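Local coordinates for protein transcription initiation factor IIB,Transcription initiation factor IIB (Methanocaldococcus jannaschii, PDB 5O9J) that probably splices itself out of the transcription factor IIB precursor as a mini-intein of HINT fold, joining the flanking protein sequences, at residues 10-15 with 53-58; 29-34 with 45-50; 64-69 with 167-172; 72-77 with 159-164; 123-128 with 137-142. All coordinates share one frame; numbering follows the deposited sequence.

Contact 1 of 5, residues 10-15 with 53-58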
# COMPACT_ATOMS: atom_id res chain seq x y z
N PRO A 10 3.92 -5.01 -6.69
CA PRO A 10 5.37 -4.94 -6.77
C PRO A 10 5.95 -3.91 -5.82
O PRO A 10 5.38 -2.83 -5.65
CB PRO A 10 5.63 -4.54 -8.23
CG PRO A 10 4.37 -3.94 -8.68
CD PRO A 10 3.28 -4.64 -7.96
N ILE A 11 7.07 -4.26 -5.19
CA ILE A 11 7.84 -3.33 -4.39
C ILE A 11 9.27 -3.35 -4.87
O ILE A 11 9.76 -4.35 -5.38
CB ILE A 11 7.86 -3.67 -2.89
CG1 ILE A 11 8.11 -5.16 -2.68
CG2 ILE A 11 6.58 -3.26 -2.23
CD1 ILE A 11 8.04 -5.57 -1.22
N ILE A 12 9.95 -2.23 -4.65
CA ILE A 12 11.33 -2.08 -5.03
C ILE A 12 12.14 -2.22 -3.77
O ILE A 12 11.96 -1.45 -2.83
CB ILE A 12 11.59 -0.71 -5.73
CG1 ILE A 12 10.79 -0.62 -7.04
CG2 ILE A 12 13.06 -0.52 -6.01
CD1 ILE A 12 10.53 0.81 -7.53
N ILE A 13 13.02 -3.21 -3.71
CA ILE A 13 13.73 -3.49 -2.47
C ILE A 13 15.23 -3.59 -2.60
O ILE A 13 15.77 -3.74 -3.70
CB ILE A 13 13.24 -4.81 -1.82
CG1 ILE A 13 13.54 -6.00 -2.75
CG2 ILE A 13 11.77 -4.74 -1.50
CD1 ILE A 13 13.22 -7.36 -2.12
N LYS A 14 15.89 -3.51 -1.45
CA LYS A 14 17.27 -3.96 -1.28
C LYS A 14 17.26 -5.16 -0.34
O LYS A 14 16.82 -5.04 0.80
CB LYS A 14 18.16 -2.87 -0.71
CG LYS A 14 18.92 -2.06 -1.72
CD LYS A 14 20.08 -1.37 -1.03
CE LYS A 14 20.60 -0.20 -1.82
NZ LYS A 14 21.74 0.44 -1.10
N GLU A 15 17.74 -6.31 -0.81
CA GLU A 15 17.82 -7.51 0.03
C GLU A 15 19.28 -7.89 0.27
O GLU A 15 20.05 -8.02 -0.69
CB GLU A 15 17.05 -8.68 -0.60
CG GLU A 15 16.95 -9.91 0.30
CD GLU A 15 16.08 -11.01 -0.31
OE1 GLU A 15 15.83 -10.96 -1.53
OE2 GLU A 15 15.65 -11.92 0.44
N GLU A 53 15.43 -3.49 2.74
CA GLU A 53 15.06 -2.09 2.63
C GLU A 53 14.04 -1.90 1.52
O GLU A 53 14.10 -2.58 0.50
CB GLU A 53 16.31 -1.23 2.37
CG GLU A 53 17.45 -1.47 3.34
CD GLU A 53 18.54 -0.41 3.26
OE1 GLU A 53 18.74 0.16 2.17
OE2 GLU A 53 19.18 -0.15 4.30
N VAL A 54 13.11 -0.97 1.72
CA VAL A 54 12.11 -0.67 0.70
C VAL A 54 12.13 0.82 0.38
O VAL A 54 12.59 1.64 1.19
CB VAL A 54 10.71 -1.11 1.16
CG1 VAL A 54 10.19 -0.20 2.27
CG2 VAL A 54 9.73 -1.18 -0.01
N ILE A 55 11.65 1.19 -0.81
CA ILE A 55 11.53 2.60 -1.16
C ILE A 55 10.42 3.22 -0.35
O ILE A 55 9.29 2.74 -0.35
CB ILE A 55 11.25 2.82 -2.66
CG1 ILE A 55 12.44 2.37 -3.50
CG2 ILE A 55 10.95 4.30 -2.93
CD1 ILE A 55 13.75 3.09 -3.15
N ALA A 56 10.74 4.29 0.36
CA ALA A 56 9.76 4.97 1.16
C ALA A 56 10.06 6.46 1.18
O ALA A 56 11.17 6.87 0.83
CB ALA A 56 9.73 4.42 2.57
N PHE A 57 9.08 7.24 1.59
CA PHE A 57 9.22 8.67 1.76
C PHE A 57 9.57 9.00 3.21
O PHE A 57 8.73 8.90 4.09
CB PHE A 57 7.91 9.35 1.36
CG PHE A 57 7.97 10.81 1.41
CD1 PHE A 57 8.49 11.55 0.34
CD2 PHE A 57 7.55 11.48 2.54
CE1 PHE A 57 8.54 12.92 0.41
CE2 PHE A 57 7.60 12.83 2.61
CZ PHE A 57 8.08 13.57 1.56
N ASN A 58 10.82 9.38 3.47
CA ASN A 58 11.27 9.48 4.86
C ASN A 58 10.95 10.80 5.56
O ASN A 58 10.38 11.72 4.96
CB ASN A 58 12.77 9.19 4.95
CG ASN A 58 13.65 10.31 4.35
OD1 ASN A 58 13.16 11.31 3.81
ND2 ASN A 58 14.95 10.12 4.45
O HOH W 1 20.50 1.94 1.02
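K14 and E53 face each other on two antiparallel strands as a hydrogen-bonded pair. K14 N donates to E53 O at 2.8 Å, reaching the acceptor from above its carbonyl plane. E53 N returns a bond to K14 O, also 2.8 Å long, and this donor lies in the carbonyl plane. The I13-V54 pair that follows is non-hydrogen-bonded. Past it, the bond from I55 N to I12 O is weak at 3.3 Å. The N-to-C directions of the two short strand segments are 141° apart, well short of exactly antiparallel.

The side chains of K14 and E53 lie alongside each other and point the same way. Both are extended beyond CG. Their charged tips stop short of a salt bridge, with K14 NZ 4.4 Å from E53 OE1. One water joins them instead: it accepts from K14 NZ at 2.9 Å and donates to E53 OE1 at 2.8 Å.

I13 and V54 occupy the other face. V54 CG2, anti to its own backbone N, comes 3.6 Å from I12 O. I12 and I55 also run side by side, with I12 CG2 3.9 Å from I55 CG1.

F65 of strand 63-67 touches K14, E53 and I55. V22 packs on I11 and I13, and F172 on V54. Strands 10-15 and 52-57 are the two inner strands of a four-stranded antiparallel sheet in this HINT domain, between strands 18-23 and 63-67.

Contact 2 of 5, residues 29-34 with 45-50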
# COMPACT_ATOMS: atom_id res chain seq x y z
N ASP A 29 6.23 -13.99 2.11
CA ASP A 29 6.06 -15.43 2.28
C ASP A 29 7.42 -16.11 2.46
O ASP A 29 7.58 -16.93 3.35
CB ASP A 29 5.33 -16.05 1.09
CG ASP A 29 3.83 -15.91 1.20
OD1 ASP A 29 3.33 -15.54 2.28
OD2 ASP A 29 3.14 -16.18 0.20
N LYS A 30 8.38 -15.74 1.63
CA LYS A 30 9.71 -16.35 1.68
C LYS A 30 10.42 -16.04 2.99
O LYS A 30 11.07 -16.90 3.58
CB LYS A 30 10.56 -15.87 0.50
CG LYS A 30 12.04 -16.22 0.61
CD LYS A 30 12.92 -15.12 0.02
CE LYS A 30 14.38 -15.53 0.06
NZ LYS A 30 15.26 -14.34 0.17
N ILE A 31 10.28 -14.80 3.46
CA ILE A 31 10.84 -14.36 4.74
C ILE A 31 10.27 -15.12 5.93
O ILE A 31 11.00 -15.58 6.83
CB ILE A 31 10.56 -12.87 4.96
CG1 ILE A 31 11.39 -12.01 4.00
CG2 ILE A 31 10.87 -12.46 6.37
CD1 ILE A 31 11.12 -10.54 4.21
N ILE A 32 8.95 -15.23 5.97
CA ILE A 32 8.28 -15.88 7.08
C ILE A 32 8.60 -17.36 7.09
O ILE A 32 9.00 -17.92 8.12
CB ILE A 32 6.77 -15.66 7.02
CG1 ILE A 32 6.44 -14.21 7.35
CG2 ILE A 32 6.05 -16.59 8.00
CD1 ILE A 32 4.97 -13.86 7.20
N GLU A 33 8.49 -18.00 5.93
CA GLU A 33 8.73 -19.43 5.83
C GLU A 33 10.19 -19.82 6.15
O GLU A 33 10.47 -20.98 6.43
CB GLU A 33 8.32 -19.92 4.44
CG GLU A 33 6.78 -19.87 4.24
CD GLU A 33 6.35 -19.77 2.77
OE1 GLU A 33 7.21 -19.89 1.87
OE2 GLU A 33 5.13 -19.58 2.53
N ASN A 34 11.08 -18.83 6.15
CA ASN A 34 12.49 -19.05 6.48
C ASN A 34 12.89 -18.52 7.85
O ASN A 34 14.05 -18.60 8.25
CB ASN A 34 13.40 -18.40 5.43
CG ASN A 34 13.35 -19.10 4.09
OD1 ASN A 34 13.07 -20.30 4.02
ND2 ASN A 34 13.62 -18.36 3.02
N GLU A 45 0.48 -13.11 11.51
CA GLU A 45 1.79 -13.75 11.54
C GLU A 45 2.87 -12.69 11.32
O GLU A 45 2.90 -12.07 10.26
CB GLU A 45 1.89 -14.81 10.45
CG GLU A 45 2.14 -16.23 10.93
CD GLU A 45 1.99 -17.24 9.79
OE1 GLU A 45 1.17 -17.01 8.87
OE2 GLU A 45 2.71 -18.26 9.80
N ILE A 46 3.76 -12.50 12.29
CA ILE A 46 4.77 -11.46 12.20
C ILE A 46 6.17 -12.02 12.28
O ILE A 46 6.49 -12.78 13.19
CB ILE A 46 4.60 -10.43 13.32
CG1 ILE A 46 3.22 -9.77 13.24
CG2 ILE A 46 5.70 -9.38 13.27
CD1 ILE A 46 2.72 -9.25 14.57
N ALA A 47 7.01 -11.64 11.32
CA ALA A 47 8.42 -12.01 11.36
C ALA A 47 9.27 -10.77 11.36
O ALA A 47 9.03 -9.87 10.56
CB ALA A 47 8.79 -12.89 10.17
N LYS A 48 10.25 -10.72 12.24
CA LYS A 48 11.22 -9.65 12.19
C LYS A 48 12.25 -10.04 11.13
O LYS A 48 12.51 -11.23 10.95
CB LYS A 48 11.88 -9.40 13.55
CG LYS A 48 13.34 -9.80 13.62
CD LYS A 48 14.11 -8.79 14.45
CE LYS A 48 15.62 -9.00 14.34
NZ LYS A 48 16.37 -7.92 15.06
N CYS A 49 12.80 -9.07 10.41
CA CYS A 49 13.75 -9.38 9.35
C CYS A 49 15.00 -8.49 9.35
O CYS A 49 15.02 -7.42 9.96
CB CYS A 49 13.05 -9.30 7.98
SG CYS A 49 12.34 -7.69 7.59
N LYS A 50 16.03 -8.96 8.65
CA LYS A 50 17.33 -8.29 8.62
C LYS A 50 17.79 -8.06 7.18
O LYS A 50 17.65 -8.94 6.33
CB LYS A 50 18.37 -9.13 9.36
CG LYS A 50 18.10 -9.36 10.84
CD LYS A 50 18.05 -8.07 11.63
CE LYS A 50 18.99 -8.13 12.83
NZ LYS A 50 18.83 -6.99 13.78
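I32 carries the largest share of this apolar helix-on-strand contact. From its CB two branches spread toward strand 44-48. I32 CG1 stands anti to the carbonyl carbon (chi1 -71°) and meets A47 CB at 3.9 Å. The chain then runs on extended (chi2 175°), which puts I32 CD1 4.1 Å from E45 O. CG2 is anti to the backbone N and turns the other way. I32 CG2 lies 4.1 Å from E45 OE2, where the two side chains cross obliquely.

The carboxylate of E45 has its main partner elsewhere: OE1 forms a salt bridge with R73 NE. I32 CG2 thus lies near the other oxygen of a carboxylate already held by R73.

One residue earlier, I31 touches the strand with its CG2 branch instead: I31 CG2 is 4.2 Å from C49 CB and 4.4 Å from A47 CB. The small A47 thus receives both isoleucines, and its CA lies 5.8 Å from I32 CA. No hydrogen bond crosses between the segments, so packing alone joins them here.

The helix axis crosses the strand nearly at right angles, at 82°, with the axes 8.5 Å apart. Helix 24-33 lies against a five-stranded antiparallel sheet of the HINT fold. Its isoleucines also reach the strands that flank 44-48: I31 touches V71 and I32 touches R73 on strand 70-75, and I32 touches I38 on strand 38-41.

Contact 3 of 5, residues 64-69 with 167-172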
# COMPACT_ATOMS: atom_id res chain seq x y z
N LYS A 64 13.69 7.36 -0.61
CA LYS A 64 14.95 6.68 -0.34
C LYS A 64 14.71 5.24 0.12
O LYS A 64 13.63 4.92 0.60
CB LYS A 64 15.74 7.41 0.75
CG LYS A 64 16.52 8.63 0.30
CD LYS A 64 17.54 9.01 1.37
CE LYS A 64 18.64 9.89 0.81
NZ LYS A 64 18.10 11.13 0.20
N PHE A 65 15.72 4.38 -0.01
CA PHE A 65 15.67 3.08 0.63
C PHE A 65 15.68 3.23 2.15
O PHE A 65 16.52 3.93 2.70
CB PHE A 65 16.84 2.20 0.18
CG PHE A 65 16.64 1.59 -1.18
CD1 PHE A 65 15.65 0.66 -1.39
CD2 PHE A 65 17.45 1.97 -2.24
CE1 PHE A 65 15.46 0.10 -2.63
CE2 PHE A 65 17.27 1.42 -3.49
CZ PHE A 65 16.28 0.48 -3.69
N MET A 66 14.71 2.59 2.81
CA MET A 66 14.59 2.63 4.27
C MET A 66 14.44 1.22 4.82
O MET A 66 13.70 0.41 4.25
CB MET A 66 13.38 3.47 4.71
CG MET A 66 13.41 4.94 4.28
SD MET A 66 14.57 5.90 5.27
CE MET A 66 13.78 5.86 6.88
N PRO A 67 15.13 0.93 5.93
CA PRO A 67 15.06 -0.37 6.61
C PRO A 67 13.64 -0.82 6.93
O PRO A 67 12.84 -0.05 7.45
CB PRO A 67 15.82 -0.11 7.92
CG PRO A 67 16.81 0.94 7.56
CD PRO A 67 16.07 1.84 6.60
N VAL A 68 13.36 -2.08 6.62
CA VAL A 68 12.15 -2.75 7.09
C VAL A 68 12.51 -3.50 8.37
O VAL A 68 13.50 -4.24 8.40
CB VAL A 68 11.58 -3.71 6.03
CG1 VAL A 68 10.33 -4.44 6.56
CG2 VAL A 68 11.27 -2.95 4.74
N SER A 69 11.74 -3.31 9.43
CA SER A 69 12.07 -3.94 10.70
C SER A 69 11.42 -5.31 10.82
O SER A 69 12.03 -6.25 11.31
CB SER A 69 11.64 -3.05 11.87
OG SER A 69 10.26 -2.74 11.75
N PRO A 167 10.09 1.90 10.06
CA PRO A 167 10.34 2.96 11.05
C PRO A 167 10.76 4.28 10.43
O PRO A 167 11.39 4.29 9.37
CB PRO A 167 11.47 2.38 11.91
CG PRO A 167 12.04 1.24 11.11
CD PRO A 167 10.88 0.69 10.34
N ASN A 168 10.43 5.39 11.09
CA ASN A 168 10.85 6.72 10.67
C ASN A 168 10.40 7.08 9.26
O ASN A 168 11.03 7.89 8.57
CB ASN A 168 12.38 6.86 10.76
CG ASN A 168 12.90 6.57 12.16
OD1 ASN A 168 12.29 6.95 13.16
ND2 ASN A 168 14.04 5.87 12.24
N ALA A 169 9.29 6.47 8.82
CA ALA A 169 8.70 6.78 7.53
C ALA A 169 7.22 6.42 7.54
O ALA A 169 6.39 7.20 7.08
CB ALA A 169 9.43 6.04 6.41
N GLU A 170 6.92 5.24 8.06
CA GLU A 170 5.54 4.76 8.19
C GLU A 170 4.72 4.90 6.90
O GLU A 170 3.53 5.19 6.93
CB GLU A 170 4.85 5.47 9.35
CG GLU A 170 5.51 5.18 10.70
CD GLU A 170 4.67 5.63 11.88
OE1 GLU A 170 3.52 6.07 11.66
OE2 GLU A 170 5.17 5.55 13.03
N ASN A 171 5.40 4.70 5.78
CA ASN A 171 4.78 4.54 4.47
C ASN A 171 5.71 3.66 3.64
O ASN A 171 6.83 3.38 4.07
CB ASN A 171 4.54 5.88 3.78
CG ASN A 171 5.83 6.57 3.37
OD1 ASN A 171 6.44 6.23 2.36
ND2 ASN A 171 6.26 7.54 4.17
N PHE A 172 5.25 3.21 2.49
CA PHE A 172 6.17 2.66 1.50
C PHE A 172 5.55 2.68 0.11
O PHE A 172 4.34 2.85 -0.06
CB PHE A 172 6.63 1.23 1.87
CG PHE A 172 5.52 0.24 2.03
CD1 PHE A 172 5.06 -0.49 0.95
CD2 PHE A 172 4.97 0.00 3.28
CE1 PHE A 172 4.03 -1.43 1.11
CE2 PHE A 172 3.97 -0.93 3.46
CZ PHE A 172 3.49 -1.64 2.37
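P167 and M66 bury more surface here than any other residue of the two segments. P167 presents the CD corner of its ring to P67 and S69. P167 CD lies 3.6 Å from P67 O and 3.8 Å from S69 OG. The serine hydroxyl sits between its backbone N and carbonyl carbon (chi1 55°), the crowded position. There OG also bonds to T165 O, which helps fix its rotation beside the proline ring.

M66 does its touching with one atom, the terminal methyl. Its chain is bent at both chi2 (-75°) and chi3 (-67°), so CE folds over the chain of 167-169. M66 CE comes 3.8 Å from P167 O and 3.8 Å from N168 O. It also reaches N168 CB at 4.2 Å and A169 CB at 4.4 Å.

Within the HINT fold, this joins an outermost strand of one antiparallel sheet, 63-67, to the loop that leads into strand 171-174 of another sheet. No hydrogen bond passes directly between the two segments.

The carbonyl oxygens at this contact have other partners. N168 O accepts from S59 OG. P167 O and P67 O each bond to ammonium, probably from the crystallisation liquor. Further along, N171 ND2 donates to F57 O on strand 52-57, the sheet neighbour of 63-67, and makes only a weak bond to A169 O.

Contact 4 of 5, residues 72-77 with 159-164; sequences SRHPVS and GYAYDL. With GOL (glycerol), chain G.
The Y160 ring has P75 over one face and a glycerol over the other, with glycerol C1 3.3 Å above the ring plane. P75 lies alongside, its CG 3.9 Å from Y160 CE2. These residues belong to two antiparallel strands of a five-stranded sheet in the HINT fold.

The glycerol, probably from the crystallisation liquor, also meets the edge of the Y162 ring. Y162 OH and glycerol O1 share a very short hydrogen bond of 2.5 Å. The R73 chain runs extended between the tyrosines, with CB 3.6 Å from Y162 CD2 and CG 3.7 Å from Y160 CD2. Its guanidinium, turned 53° from the Y160 ring, forms salt bridges with D29 and E45.

An alanine at Y160 would lose the ring, and would probably leave P75 and R73 CG with less packing.

H74 has A161 O over one ring face. D163 OD2 lies near the ring plane, 4.3 Å from H74 NE2, and might favour a protonated imidazole. The D163 carboxylate itself accepts from Y3 N and A4 N.

Paired backbone bonds join S72 with D163 and H74 with A161. At the strand end V76 N donates to G159 O at 3.1 Å, coming from 45° out of the carbonyl plane.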
# COMPACT_ATOMS: atom_id res chain seq x y z
N SER A 72 4.68 -8.92 7.94
CA SER A 72 3.58 -9.70 8.47
C SER A 72 2.55 -9.96 7.39
O SER A 72 2.57 -9.34 6.32
CB SER A 72 2.94 -8.99 9.67
OG SER A 72 2.15 -7.88 9.28
N ARG A 73 1.66 -10.91 7.67
CA ARG A 73 0.57 -11.26 6.78
C ARG A 73 -0.61 -11.70 7.64
O ARG A 73 -0.42 -12.12 8.79
CB ARG A 73 0.97 -12.37 5.81
CG ARG A 73 1.20 -13.73 6.51
CD ARG A 73 1.71 -14.82 5.56
NE ARG A 73 2.06 -16.04 6.30
CZ ARG A 73 2.65 -17.11 5.77
NH1 ARG A 73 2.95 -17.13 4.48
NH2 ARG A 73 2.93 -18.16 6.53
N HIS A 74 -1.82 -11.61 7.09
CA HIS A 74 -3.00 -12.18 7.73
C HIS A 74 -4.01 -12.56 6.66
O HIS A 74 -3.98 -12.00 5.56
CB HIS A 74 -3.61 -11.20 8.75
CG HIS A 74 -4.00 -9.87 8.17
ND1 HIS A 74 -5.25 -9.60 7.68
CD2 HIS A 74 -3.28 -8.72 8.04
CE1 HIS A 74 -5.30 -8.36 7.25
NE2 HIS A 74 -4.12 -7.79 7.45
N PRO A 75 -4.87 -13.56 6.95
CA PRO A 75 -5.90 -13.96 5.99
C PRO A 75 -6.93 -12.87 5.80
O PRO A 75 -7.30 -12.20 6.76
CB PRO A 75 -6.54 -15.20 6.64
CG PRO A 75 -5.55 -15.66 7.65
CD PRO A 75 -4.85 -14.43 8.14
N VAL A 76 -7.41 -12.71 4.58
CA VAL A 76 -8.46 -11.75 4.29
C VAL A 76 -9.45 -12.33 3.29
O VAL A 76 -9.06 -13.02 2.35
CB VAL A 76 -7.89 -10.43 3.74
CG1 VAL A 76 -7.33 -9.60 4.86
CG2 VAL A 76 -6.82 -10.71 2.71
N SER A 77 -10.73 -12.03 3.50
CA SER A 77 -11.80 -12.59 2.67
C SER A 77 -12.00 -11.82 1.38
O SER A 77 -12.12 -12.41 0.30
CB SER A 77 -13.11 -12.60 3.46
OG SER A 77 -14.21 -12.47 2.58
N GLY A 159 -5.07 -14.98 -0.68
CA GLY A 159 -5.94 -15.26 0.44
C GLY A 159 -5.38 -14.59 1.67
O GLY A 159 -5.90 -14.75 2.78
N TYR A 160 -4.31 -13.82 1.46
CA TYR A 160 -3.65 -13.08 2.52
C TYR A 160 -3.40 -11.63 2.08
O TYR A 160 -3.32 -11.34 0.88
CB TYR A 160 -2.33 -13.76 2.91
CG TYR A 160 -2.47 -15.01 3.78
CD1 TYR A 160 -3.06 -16.17 3.29
CD2 TYR A 160 -1.97 -15.03 5.08
CE1 TYR A 160 -3.17 -17.32 4.09
CE2 TYR A 160 -2.08 -16.16 5.88
CZ TYR A 160 -2.68 -17.30 5.38
OH TYR A 160 -2.78 -18.42 6.18
N ALA A 161 -3.31 -10.72 3.04
CA ALA A 161 -2.87 -9.35 2.80
C ALA A 161 -1.59 -9.13 3.58
O ALA A 161 -1.36 -9.81 4.58
CB ALA A 161 -3.93 -8.36 3.21
N TYR A 162 -0.77 -8.18 3.15
CA TYR A 162 0.60 -8.11 3.65
C TYR A 162 1.01 -6.74 4.20
O TYR A 162 0.49 -5.70 3.78
CB TYR A 162 1.56 -8.55 2.54
CG TYR A 162 1.28 -9.95 2.05
CD1 TYR A 162 0.32 -10.18 1.07
CD2 TYR A 162 1.94 -11.05 2.59
CE1 TYR A 162 0.03 -11.46 0.63
CE2 TYR A 162 1.66 -12.33 2.14
CZ TYR A 162 0.71 -12.53 1.17
OH TYR A 162 0.41 -13.79 0.71
N ASP A 163 1.97 -6.76 5.12
CA ASP A 163 2.42 -5.57 5.84
C ASP A 163 3.94 -5.48 5.92
O ASP A 163 4.63 -6.47 6.18
CB ASP A 163 1.85 -5.57 7.26
CG ASP A 163 0.57 -4.78 7.39
OD1 ASP A 163 0.65 -3.53 7.49
OD2 ASP A 163 -0.53 -5.39 7.38
N LEU A 164 4.47 -4.28 5.71
CA LEU A 164 5.85 -3.99 6.05
C LEU A 164 5.82 -3.01 7.20
O LEU A 164 4.90 -2.20 7.30
CB LEU A 164 6.62 -3.40 4.85
CG LEU A 164 6.69 -4.21 3.55
CD1 LEU A 164 7.34 -3.40 2.44
CD2 LEU A 164 7.44 -5.51 3.76
C1 GOL G . 0.19 -16.58 2.33
O1 GOL G . 1.15 -15.54 2.29
C2 GOL G . 0.29 -17.43 1.08
O2 GOL G . 1.16 -18.51 1.34
C3 GOL G . -1.09 -17.98 0.74
O3 GOL G . -0.96 -19.17 0.00

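Contact 5 of 5, residues 123-128 with 137-142. Unlike the reference sequence in segment 123-128: R125 (reference Glu), I126 (reference Leu), T127 (reference Pro).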
# COMPACT_ATOMS: atom_id res chain seq x y z
N ALA A 123 -2.06 11.17 -7.02
CA ALA A 123 -0.79 11.83 -7.28
C ALA A 123 -0.43 11.60 -8.74
O ALA A 123 -0.82 10.59 -9.33
CB ALA A 123 0.30 11.31 -6.36
N LYS A 124 0.30 12.53 -9.33
CA LYS A 124 0.77 12.34 -10.69
C LYS A 124 2.10 11.59 -10.65
O LYS A 124 3.16 12.17 -10.78
CB LYS A 124 0.90 13.69 -11.39
CG LYS A 124 0.62 13.63 -12.87
CD LYS A 124 0.73 14.99 -13.51
CE LYS A 124 0.92 14.85 -15.01
NZ LYS A 124 2.13 14.03 -15.31
N ARG A 125 2.03 10.28 -10.42
CA ARG A 125 3.23 9.48 -10.39
C ARG A 125 2.92 8.06 -10.83
O ARG A 125 1.75 7.67 -10.97
CB ARG A 125 3.86 9.50 -9.00
CG ARG A 125 3.15 8.62 -7.97
CD ARG A 125 3.91 8.60 -6.65
NE ARG A 125 3.71 9.82 -5.87
CZ ARG A 125 4.53 10.87 -5.87
NH1 ARG A 125 5.64 10.85 -6.60
NH2 ARG A 125 4.25 11.93 -5.14
N ILE A 126 3.96 7.28 -11.06
CA ILE A 126 3.78 5.94 -11.57
C ILE A 126 3.42 4.96 -10.45
O ILE A 126 2.59 4.07 -10.64
CB ILE A 126 5.05 5.48 -12.29
CG1 ILE A 126 5.25 6.34 -13.54
CG2 ILE A 126 4.95 3.99 -12.66
CD1 ILE A 126 6.01 5.67 -14.63
N THR A 127 4.00 5.16 -9.27
CA THR A 127 3.82 4.22 -8.16
C THR A 127 2.74 4.64 -7.17
O THR A 127 2.49 5.82 -6.97
CB THR A 127 5.13 4.05 -7.39
OG1 THR A 127 5.61 5.35 -6.99
CG2 THR A 127 6.18 3.37 -8.26
N ASN A 128 2.10 3.66 -6.53
CA ASN A 128 1.21 3.96 -5.42
C ASN A 128 1.98 4.18 -4.13
O ASN A 128 3.13 3.76 -4.00
CB ASN A 128 0.18 2.83 -5.22
CG ASN A 128 -0.68 2.61 -6.44
OD1 ASN A 128 -0.81 3.49 -7.30
ND2 ASN A 128 -1.28 1.42 -6.53
N LYS A 137 0.57 16.77 -0.54
CA LYS A 137 0.84 18.21 -0.38
C LYS A 137 2.19 18.45 0.32
O LYS A 137 2.69 19.58 0.38
CB LYS A 137 -0.32 18.90 0.38
CG LYS A 137 -0.83 20.21 -0.23
CD LYS A 137 -2.33 20.08 -0.38
CE LYS A 137 -2.99 21.18 -1.08
NZ LYS A 137 -4.48 20.99 -1.14
N LEU A 138 2.79 17.36 0.80
CA LEU A 138 4.04 17.39 1.55
C LEU A 138 5.12 16.68 0.74
O LEU A 138 6.33 16.87 0.93
CB LEU A 138 3.81 16.75 2.93
CG LEU A 138 4.84 16.21 3.91
CD1 LEU A 138 4.24 16.17 5.29
CD2 LEU A 138 5.19 14.83 3.55
N ILE A 139 4.65 15.84 -0.18
CA ILE A 139 5.45 15.39 -1.30
C ILE A 139 5.36 16.45 -2.41
O ILE A 139 4.34 17.11 -2.55
CB ILE A 139 4.97 14.03 -1.85
CG1 ILE A 139 3.49 14.10 -2.26
CG2 ILE A 139 5.20 12.93 -0.83
CD1 ILE A 139 2.80 12.76 -2.44
N ASN A 140 6.42 16.60 -3.21
CA ASN A 140 6.41 17.62 -4.26
C ASN A 140 5.81 17.06 -5.55
O ASN A 140 6.51 16.81 -6.54
CB ASN A 140 7.83 18.18 -4.51
CG ASN A 140 7.83 19.38 -5.45
OD1 ASN A 140 8.53 19.39 -6.47
ND2 ASN A 140 7.04 20.39 -5.11
N SER A 141 4.50 16.86 -5.53
CA SER A 141 3.81 16.20 -6.63
C SER A 141 2.67 17.02 -7.22
O SER A 141 2.06 17.84 -6.54
CB SER A 141 3.26 14.85 -6.16
OG SER A 141 2.66 14.14 -7.24
N ASP A 142 2.40 16.80 -8.50
CA ASP A 142 1.17 17.28 -9.12
C ASP A 142 0.07 16.28 -8.80
O ASP A 142 0.36 15.13 -8.50
CB ASP A 142 1.34 17.46 -10.62
CG ASP A 142 2.22 18.64 -10.97
OD1 ASP A 142 2.08 19.71 -10.34
OD2 ASP A 142 3.07 18.49 -11.89
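This is a small contact between the connection from strand 119-123 to strand 127-131 and the loop before strand 143-154, closed by one backbone hydrogen bond. It lies beside a four-stranded antiparallel sheet of the HINT fold. K124 N donates to D142 O at 2.7 Å, from above the carbonyl plane. K124 is the centre of an inverse gamma turn, which bends the chain at this residue.

D142 O accepts a second hydrogen bond, from S141 OG at 2.8 Å, in the carbonyl plane and on a lone pair. Two donors grip one oxygen. The hydroxyl is anti to its backbone N (chi1 -176°).

An alanine at S141 would remove that hydroxyl, and D142 O would probably be less firmly held beside K124.

The side chains of K124 and D142 run side by side, with K124 CD 3.9 Å from D142 CB. R125, which differs from the reference sequence, bends at chi3 (77°) and turns its guanidinium toward the other segment. S141 OG lies over one guanidinium face, without a hydrogen bond. R125 NH2 sits tightly, 3.2 Å from S141 CB. At the guanidinium edge, I139 CD1 is likewise 3.2 Å from R125 NH2.

From the N terminus, contact 1 closes the first loop by joining strand 10-15 to strand 52-57. Contact 2 is nested inside it and lays helix 24-33 on strand 44-48. The E15-K30 salt bridge ties the two together. Contact 3 opens after contact 1 has closed and spans 98 residues. Contact 4 lies within that loop, and contact 5 within the loop of contact 4. Contacts 2 and 4 share one sheet, linked by R73 with D29 and E45. Contact 1 adjoins contact 3 through strands 52-57 and 63-67. Contact 5 lies far from contact 2, about 30 Å between centres, but F57 of contact 1 packs on its L138 and I139.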